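Local structure of beta-lactamase/D-alanine Carboxypeptidase (Yersinia pestis, 3RJU) at residues Ser69-Lys74 against Lys177-Leu182; Lys88-Lys93 against Ala168-Arg173. The protein probably hydrolyses beta-lactams or removes the terminal D-alanine from cell-wall peptides with an active-site serine. One frame throughout, in Å; residues are numbered along the deposited sequence.

Contact 1 of 2, residues Ser69-Lys74 against Lys177-Leu182; sequences SEIMVK and KPYAHL
In the helical part of the serine beta-lactamase fold, Ile71 of helix 64-77 meets Tyr179 and Leu182 on the first turn of helix 179-191. Helix 64-77 begins just after the serine of a probable SxxK motif. The apolar meeting is small and buried, with no hydrogen bond across it. Ile71 touches with two branches. Its CD1 lies 3.3 Å from Tyr179 OH and 3.7 Å from Tyr179 CZ, coming obliquely onto the phenol end of the ring. Its CG2 rests 4.0 Å from CD1 of Leu182. With CG anti to the backbone N (chi1 -169°), the ring of Tyr179 extends toward helix 64-77, and its hydroxyl makes a weak hydrogen bond to Thr68 OG1. Within helix 64-77, Lys74 NZ forms a salt bridge with Glu70 OE2 (2.8 Å); OE2 also pairs with Lys252, and Lys74 NZ with the carbonyl of Lys186. Helix 162-175 lies against both partners: Leu171 packs on Ile71, Ala168 on Tyr179 and Ala175 on Leu182, while helix 108-113 covers Met72 (selenomethionine) on helix 64-77.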
ATOM      1  N   SER A  69       5.961   5.559   2.167  1.00  8.23           N
ATOM      2  CA  SER A  69       6.003   6.271   3.453  1.00  7.46           C
ATOM      3  C   SER A  69       7.050   5.706   4.408  1.00  8.80           C
ATOM      4  O   SER A  69       7.693   6.458   5.153  1.00 10.40           O
ATOM      5  CB  SER A  69       4.613   6.323   4.095  1.00  8.47           C
ATOM      6  OG  SER A  69       3.852   7.340   3.450  1.00 10.21           O
ATOM      7  N   GLU A  70       7.243   4.385   4.380  1.00  8.81           N
ATOM      8  CA  GLU A  70       8.299   3.766   5.182  1.00  9.02           C
ATOM      9  C   GLU A  70       9.668   4.354   4.832  1.00  9.45           C
ATOM     10  O   GLU A  70      10.449   4.733   5.708  1.00  9.75           O
ATOM     11  CB  GLU A  70       8.345   2.242   4.970  1.00  9.77           C
ATOM     12  CG  GLU A  70       9.570   1.604   5.661  1.00 10.52           C
ATOM     13  CD  GLU A  70       9.586   0.095   5.684  1.00 14.87           C
ATOM     14  OE1 GLU A  70       8.796  -0.501   4.978  1.00 14.28           O
ATOM     15  OE2 GLU A  70      10.443  -0.495   6.397  1.00 17.78           O
ATOM     16  N   ILE A  71       9.960   4.417   3.539  1.00  8.76           N
ATOM     17  CA  ILE A  71      11.208   5.001   3.069  1.00  9.32           C
ATOM     18  C   ILE A  71      11.335   6.466   3.475  1.00  9.98           C
ATOM     19  O   ILE A  71      12.405   6.892   3.929  1.00 10.63           O
ATOM     20  CB  ILE A  71      11.382   4.791   1.551  1.00  9.47           C
ATOM     21  CG1 ILE A  71      11.576   3.293   1.279  1.00 11.01           C
ATOM     22  CG2 ILE A  71      12.569   5.609   0.997  1.00  9.36           C
ATOM     23  CD1 ILE A  71      11.509   2.918  -0.183  1.00 12.18           C
HETATM   24  N   MSE A  72      10.260   7.238   3.334  1.00  9.06           N
HETATM   25  CA  MSE A  72      10.289   8.629   3.779  1.00  8.78           C
HETATM   26  C   MSE A  72      10.631   8.717   5.273  1.00  9.15           C
HETATM   27  O   MSE A  72      11.483   9.503   5.684  1.00 10.41           O
HETATM   28  CB  MSE A  72       8.957   9.320   3.508  1.00  8.88           C
HETATM   29  CG  MSE A  72       8.942  10.786   3.936  1.00  9.89           C
HETATM   30 SE   MSE A  72       7.162  11.565   3.775  0.76 12.31          SE
HETATM   31  CE  MSE A  72       6.243  10.417   5.062  1.00 10.77           C
ATOM     32  N   VAL A  73       9.975   7.899   6.089  1.00  9.02           N
ATOM     33  CA  VAL A  73      10.214   7.922   7.531  1.00  8.96           C
ATOM     34  C   VAL A  73      11.661   7.516   7.855  1.00 10.69           C
ATOM     35  O   VAL A  73      12.324   8.135   8.702  1.00 11.93           O
ATOM     36  CB  VAL A  73       9.183   7.030   8.259  1.00 10.12           C
ATOM     37  CG1 VAL A  73       9.603   6.724   9.687  1.00  9.96           C
ATOM     38  CG2 VAL A  73       7.809   7.693   8.214  1.00  8.99           C
ATOM     39  N   LYS A  74      12.169   6.491   7.177  1.00 11.32           N
ATOM     40  CA  LYS A  74      13.545   6.085   7.409  1.00 11.17           C
ATOM     41  C   LYS A  74      14.543   7.161   6.986  1.00 10.88           C
ATOM     42  O   LYS A  74      15.485   7.473   7.736  1.00 12.29           O
ATOM     43  CB  LYS A  74      13.837   4.742   6.747  1.00 12.52           C
ATOM     44  CG  LYS A  74      13.123   3.608   7.471  1.00 12.59           C
ATOM     45  CD  LYS A  74      13.302   2.295   6.784  1.00 13.91           C
ATOM     46  CE  LYS A  74      12.999   1.161   7.751  1.00 16.11           C
ATOM     47  NZ  LYS A  74      13.108  -0.129   7.042  1.00 17.98           N
ATOM     48  N   LYS A 177      19.955   8.436  -5.176  1.00 19.02           N
ATOM     49  CA  LYS A 177      20.003   7.135  -5.834  1.00 18.33           C
ATOM     50  C   LYS A 177      18.615   6.785  -6.388  1.00 16.44           C
ATOM     51  O   LYS A 177      17.612   7.316  -5.927  1.00 15.28           O
ATOM     52  CB  LYS A 177      20.469   6.061  -4.860  1.00 20.51           C
ATOM     53  CG  LYS A 177      19.544   5.848  -3.680  1.00 22.99           C
ATOM     54  CD  LYS A 177      20.028   4.684  -2.800  1.00 27.57           C
ATOM     55  CE  LYS A 177      21.204   5.049  -1.947  1.00 29.52           C
ATOM     56  NZ  LYS A 177      21.463   3.934  -0.963  1.00 30.03           N
ATOM     57  N   PRO A 178      18.563   5.900  -7.395  1.00 17.51           N
ATOM     58  CA  PRO A 178      17.280   5.513  -7.989  1.00 16.75           C
ATOM     59  C   PRO A 178      16.342   4.987  -6.916  1.00 15.77           C
ATOM     60  O   PRO A 178      16.794   4.359  -5.955  1.00 15.66           O
ATOM     61  CB  PRO A 178      17.664   4.384  -8.952  1.00 18.62           C
ATOM     62  CG  PRO A 178      19.099   4.666  -9.297  1.00 19.36           C
ATOM     63  CD  PRO A 178      19.702   5.201  -8.026  1.00 18.75           C
ATOM     64  N   TYR A 179      15.047   5.249  -7.072  1.00 14.59           N
ATOM     65  CA  TYR A 179      14.086   4.751  -6.108  1.00 12.67           C
ATOM     66  C   TYR A 179      14.175   3.235  -5.918  1.00 13.88           C
ATOM     67  O   TYR A 179      14.034   2.740  -4.792  1.00 13.91           O
ATOM     68  CB  TYR A 179      12.656   5.167  -6.467  1.00 12.44           C
ATOM     69  CG  TYR A 179      11.719   4.890  -5.339  1.00 11.57           C
ATOM     70  CD1 TYR A 179      11.629   5.763  -4.261  1.00 11.64           C
ATOM     71  CD2 TYR A 179      10.962   3.730  -5.319  1.00 11.57           C
ATOM     72  CE1 TYR A 179      10.793   5.503  -3.204  1.00 10.40           C
ATOM     73  CE2 TYR A 179      10.104   3.450  -4.272  1.00 11.21           C
ATOM     74  CZ  TYR A 179      10.017   4.345  -3.222  1.00 11.45           C
ATOM     75  OH  TYR A 179       9.178   4.077  -2.195  1.00 11.44           O
ATOM     76  N   ALA A 180      14.409   2.496  -7.003  1.00 14.35           N
ATOM     77  CA  ALA A 180      14.515   1.041  -6.896  1.00 14.54           C
ATOM     78  C   ALA A 180      15.636   0.654  -5.926  1.00 13.49           C
ATOM     79  O   ALA A 180      15.534  -0.348  -5.225  1.00 13.74           O
ATOM     80  CB  ALA A 180      14.756   0.415  -8.252  1.00 15.88           C
ATOM     81  N   HIS A 181      16.713   1.438  -5.890  1.00 14.02           N
ATOM     82  CA  HIS A 181      17.793   1.176  -4.941  1.00 15.01           C
ATOM     83  C   HIS A 181      17.395   1.474  -3.500  1.00 14.63           C
ATOM     84  O   HIS A 181      17.830   0.775  -2.590  1.00 14.43           O
ATOM     85  CB  HIS A 181      19.037   1.985  -5.301  1.00 16.42           C
ATOM     86  CG  HIS A 181      19.682   1.540  -6.574  1.00 20.14           C
ATOM     87  ND1 HIS A 181      20.952   1.925  -6.942  1.00 21.06           N
ATOM     88  CD2 HIS A 181      19.234   0.725  -7.558  1.00 22.32           C
ATOM     89  CE1 HIS A 181      21.256   1.379  -8.106  1.00 23.44           C
ATOM     90  NE2 HIS A 181      20.230   0.647  -8.502  1.00 24.43           N
ATOM     91  N   LEU A 182      16.595   2.522  -3.288  1.00 14.18           N
ATOM     92  CA  LEU A 182      16.047   2.773  -1.962  1.00 14.25           C
ATOM     93  C   LEU A 182      15.161   1.633  -1.479  1.00 13.51           C
ATOM     94  O   LEU A 182      15.271   1.208  -0.325  1.00 14.12           O
ATOM     95  CB  LEU A 182      15.240   4.071  -1.922  1.00 14.86           C
ATOM     96  CG  LEU A 182      16.020   5.369  -1.852  1.00 16.06           C
ATOM     97  CD1 LEU A 182      15.059   6.561  -1.961  1.00 15.83           C
ATOM     98  CD2 LEU A 182      16.805   5.416  -0.551  1.00 17.59           C
TER

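Contact 2 of 2, residues Lys88-Lys93 against Ala168-Arg173; sequences KKYAPK and ADALSR. With GOL (glycerol), chain C.
Tyr90 holds CG beside its backbone N and opposite its carbonyl carbon, which brings CB and the ring against helix 162-175, while Arg173 folds at chi2 (70°) and chi3 (60°), which lays CG beside the Tyr90 carbonyl and turns the guanidinium to a bound glycerol. The contact belongs to the helical part of the serine beta-lactamase fold, where the loop between helices 64-77 and 108-113 packs on one flank of helix 162-175. Its apolar centre is Tyr90 CB against Ala170 CB at 3.8 Å, with the carbonyl oxygen of Ala170 approaching the ring obliquely. Arg173 CG comes in near the plane of the same ring, at its edge, and lies 3.6 Å from Tyr90 O. Lys89 covers a face of the ring from within the loop, its CG 3.9 Å above the plane and toward the rim. At the far end of the ring, Lys89 NZ donates to Tyr90 OH over 3.1 Å, and Asp85 is a second partner of that hydroxyl. Leu108 of helix 108-113 packs on both Tyr90 and Ala170.

No hydrogen bond joins the two segments directly; the glycerol, probably from the crystallisation liquor, spans them instead. Its O3 donates to Tyr90 O at 2.7 Å and accepts from Arg173 NE at 2.8 Å, the latter bond fairly straight at 161°. O3 meets the guanidinium near its plane, at the edge, so the flat group is used as a donor rather than as a stacking surface. Pro92 borders the glycerol from the loop side, and Trp141 of helix 137-144 packs on both Ala91 and Pro92. Arg173 NH2 adds a bond to glycerol O2 at 2.8 Å and a weak one to O3.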
ATOM      1  N   LYS A  88       9.162  21.241  -3.499  0.50 12.45           N
ATOM      2  CA  LYS A  88      10.010  22.035  -4.384  0.50 14.26           C
ATOM      3  C   LYS A  88      11.494  22.001  -3.989  0.50 14.21           C
ATOM      4  O   LYS A  88      12.350  22.392  -4.778  0.50 14.90           O
ATOM      5  CB  LYS A  88       9.500  23.479  -4.486  0.50 17.04           C
ATOM      6  CG  LYS A  88       9.722  24.315  -3.246  0.50 20.73           C
ATOM      7  CD  LYS A  88       9.825  25.797  -3.611  0.50 24.26           C
ATOM      8  CE  LYS A  88       8.500  26.372  -4.105  0.50 26.33           C
ATOM      9  NZ  LYS A  88       7.500  26.628  -3.018  0.50 26.22           N
ATOM     10  N   LYS A  89      11.799  21.523  -2.784  1.00 14.86           N
ATOM     11  CA  LYS A  89      13.199  21.339  -2.384  1.00 15.61           C
ATOM     12  C   LYS A  89      13.894  20.271  -3.223  1.00 17.07           C
ATOM     13  O   LYS A  89      15.124  20.312  -3.415  1.00 18.93           O
ATOM     14  CB  LYS A  89      13.295  20.972  -0.903  1.00 17.14           C
ATOM     15  CG  LYS A  89      14.689  20.868  -0.353  1.00 20.41           C
ATOM     16  CD  LYS A  89      14.646  20.871   1.173  1.00 21.47           C
ATOM     17  CE  LYS A  89      16.055  20.815   1.770  1.00 26.37           C
ATOM     18  NZ  LYS A  89      16.708  19.500   1.447  1.00 30.28           N
ATOM     19  N   TYR A  90      13.102  19.316  -3.714  1.00 16.45           N
ATOM     20  CA  TYR A  90      13.622  18.154  -4.429  1.00 18.17           C
ATOM     21  C   TYR A  90      13.237  18.167  -5.901  1.00 21.45           C
ATOM     22  O   TYR A  90      13.230  17.126  -6.560  1.00 24.08           O
ATOM     23  CB  TYR A  90      13.171  16.859  -3.729  1.00 17.21           C
ATOM     24  CG  TYR A  90      13.604  16.877  -2.292  1.00 18.51           C
ATOM     25  CD1 TYR A  90      14.946  16.774  -1.967  1.00 17.48           C
ATOM     26  CD2 TYR A  90      12.683  17.053  -1.261  1.00 17.58           C
ATOM     27  CE1 TYR A  90      15.369  16.830  -0.660  1.00 18.52           C
ATOM     28  CE2 TYR A  90      13.097  17.100   0.072  1.00 18.23           C
ATOM     29  CZ  TYR A  90      14.444  16.995   0.356  1.00 18.32           C
ATOM     30  OH  TYR A  90      14.902  17.050   1.645  1.00 19.16           O
ATOM     31  N   ALA A  91      12.948  19.357  -6.414  1.00 23.48           N
ATOM     32  CA  ALA A  91      12.578  19.523  -7.816  1.00 26.28           C
ATOM     33  C   ALA A  91      13.832  19.561  -8.669  1.00 30.23           C
ATOM     34  O   ALA A  91      14.862  20.056  -8.228  1.00 30.75           O
ATOM     35  CB  ALA A  91      11.776  20.806  -8.010  1.00 25.54           C
ATOM     36  N   PRO A  92      13.746  19.039  -9.900  1.00 33.67           N
ATOM     37  CA  PRO A  92      14.904  19.116 -10.797  1.00 37.00           C
ATOM     38  C   PRO A  92      15.360  20.558 -10.943  1.00 40.89           C
ATOM     39  O   PRO A  92      14.582  21.480 -10.706  1.00 40.00           O
ATOM     40  CB  PRO A  92      14.355  18.615 -12.133  1.00 36.77           C
ATOM     41  CG  PRO A  92      13.141  17.818 -11.792  1.00 36.25           C
ATOM     42  CD  PRO A  92      12.578  18.401 -10.530  1.00 34.94           C
ATOM     43  N   LYS A  93      16.617  20.743 -11.328  1.00 46.29           N
ATOM     44  CA  LYS A  93      17.170  22.071 -11.542  1.00 51.10           C
ATOM     45  C   LYS A  93      16.235  22.951 -12.373  1.00 50.41           C
ATOM     46  O   LYS A  93      15.870  22.602 -13.496  1.00 50.85           O
ATOM     47  CB  LYS A  93      18.531  21.961 -12.238  1.00 55.88           C
ATOM     48  CG  LYS A  93      18.522  21.035 -13.455  1.00 59.60           C
ATOM     49  CD  LYS A  93      19.133  21.693 -14.695  1.00 62.38           C
ATOM     50  CE  LYS A  93      20.479  21.070 -15.057  1.00 64.08           C
ATOM     51  NZ  LYS A  93      20.806  21.251 -16.504  1.00 64.99           N
ATOM     52  N   ALA A 168       7.927   9.569  -4.255  1.00 10.20           N
ATOM     53  CA  ALA A 168       9.026   8.646  -4.540  1.00  9.42           C
ATOM     54  C   ALA A 168      10.127   9.381  -5.281  1.00 10.09           C
ATOM     55  O   ALA A 168      11.299   9.195  -4.968  1.00 11.43           O
ATOM     56  CB  ALA A 168       8.550   7.448  -5.365  1.00  8.46           C
ATOM     57  N   ASP A 169       9.744  10.231  -6.237  1.00 10.61           N
ATOM     58  CA  ASP A 169      10.724  11.022  -6.997  1.00 10.53           C
ATOM     59  C   ASP A 169      11.562  11.891  -6.044  1.00 10.76           C
ATOM     60  O   ASP A 169      12.798  12.017  -6.193  1.00 10.95           O
ATOM     61  CB  ASP A 169      10.038  11.951  -8.002  1.00 10.94           C
ATOM     62  CG  ASP A 169       9.201  11.208  -9.055  1.00 11.99           C
ATOM     63  OD1 ASP A 169       9.394   9.985  -9.280  1.00 13.99           O
ATOM     64  OD2 ASP A 169       8.337  11.868  -9.673  1.00 12.68           O
ATOM     65  N   ALA A 170      10.882  12.519  -5.090  1.00 10.73           N
ATOM     66  CA  ALA A 170      11.548  13.422  -4.162  1.00 10.83           C
ATOM     67  C   ALA A 170      12.514  12.647  -3.276  1.00  9.81           C
ATOM     68  O   ALA A 170      13.638  13.093  -3.018  1.00 11.10           O
ATOM     69  CB  ALA A 170      10.505  14.153  -3.307  1.00 11.37           C
ATOM     70  N   LEU A 171      12.070  11.482  -2.806  1.00 11.32           N
ATOM     71  CA  LEU A 171      12.888  10.660  -1.928  1.00 12.62           C
ATOM     72  C   LEU A 171      14.152  10.185  -2.647  1.00 12.68           C
ATOM     73  O   LEU A 171      15.253  10.184  -2.075  1.00 12.93           O
ATOM     74  CB  LEU A 171      12.086   9.472  -1.414  1.00 11.56           C
ATOM     75  CG  LEU A 171      10.866   9.844  -0.569  1.00 10.72           C
ATOM     76  CD1 LEU A 171      10.129   8.569  -0.141  1.00 10.83           C
ATOM     77  CD2 LEU A 171      11.277  10.674   0.672  1.00 12.22           C
ATOM     78  N   SER A 172      13.986   9.793  -3.909  1.00 11.29           N
ATOM     79  CA  SER A 172      15.115   9.401  -4.753  1.00 12.19           C
ATOM     80  C   SER A 172      16.101  10.565  -4.922  1.00 13.01           C
ATOM     81  O   SER A 172      17.335  10.376  -4.823  1.00 14.96           O
ATOM     82  CB  SER A 172      14.602   8.936  -6.117  1.00 14.20           C
ATOM     83  OG  SER A 172      15.680   8.693  -7.019  1.00 16.64           O
ATOM     84  N   ARG A 173      15.572  11.756  -5.200  1.00 13.36           N
ATOM     85  CA  ARG A 173      16.438  12.927  -5.364  1.00 13.68           C
ATOM     86  C   ARG A 173      17.181  13.230  -4.062  1.00 13.81           C
ATOM     87  O   ARG A 173      18.381  13.472  -4.081  1.00 14.77           O
ATOM     88  CB  ARG A 173      15.629  14.143  -5.824  1.00 14.70           C
ATOM     89  CG  ARG A 173      16.403  15.460  -5.896  1.00 18.61           C
ATOM     90  CD  ARG A 173      17.396  15.446  -7.037  1.00 23.82           C
ATOM     91  NE  ARG A 173      16.736  15.246  -8.323  1.00 28.52           N
ATOM     92  CZ  ARG A 173      17.378  15.059  -9.478  1.00 33.53           C
ATOM     93  NH1 ARG A 173      18.709  15.054  -9.513  1.00 34.42           N
ATOM     94  NH2 ARG A 173      16.689  14.877 -10.602  1.00 34.49           N
TER
HETATM   95  C1  GOL C 392      12.490  14.810 -11.442  1.00 51.00           C
HETATM   96  O1  GOL C 392      13.130  14.155 -12.522  1.00 53.22           O
HETATM   97  C2  GOL C 392      12.893  14.143 -10.131  1.00 36.25           C
HETATM   98  O2  GOL C 392      14.226  13.703 -10.254  1.00 36.95           O
HETATM   99  C3  GOL C 392      12.794  15.107  -8.953  1.00 24.02           C
HETATM  100  O3  GOL C 392      14.055  15.706  -8.727  1.00 27.77           O

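How the contacts relate
From the N terminus, the chain first runs through helix 64-77, carrying 69-74, and then into the loop with 88-93. It goes on through helices 108-113 and 137-144 to helix 162-175, where 168-173 closes contact 2, a 74-residue excursion. A turn later, 177-182 opens helix 179-191 and closes contact 1, whose 102-residue loop wholly encloses that of contact 2. The contacts do not cross, and their centres lie 12 Å apart on the same side of the chain's centre. They adjoin where helices 162-175 and 179-191 follow each other: Ser172 OG and Lys177 O, 2.6 Å apart, probably form a hydrogen bond. Contact 1 joins helix 64-77 to helix 179-191, and contact 2 joins the loop after helix 64-77 to helix 162-175.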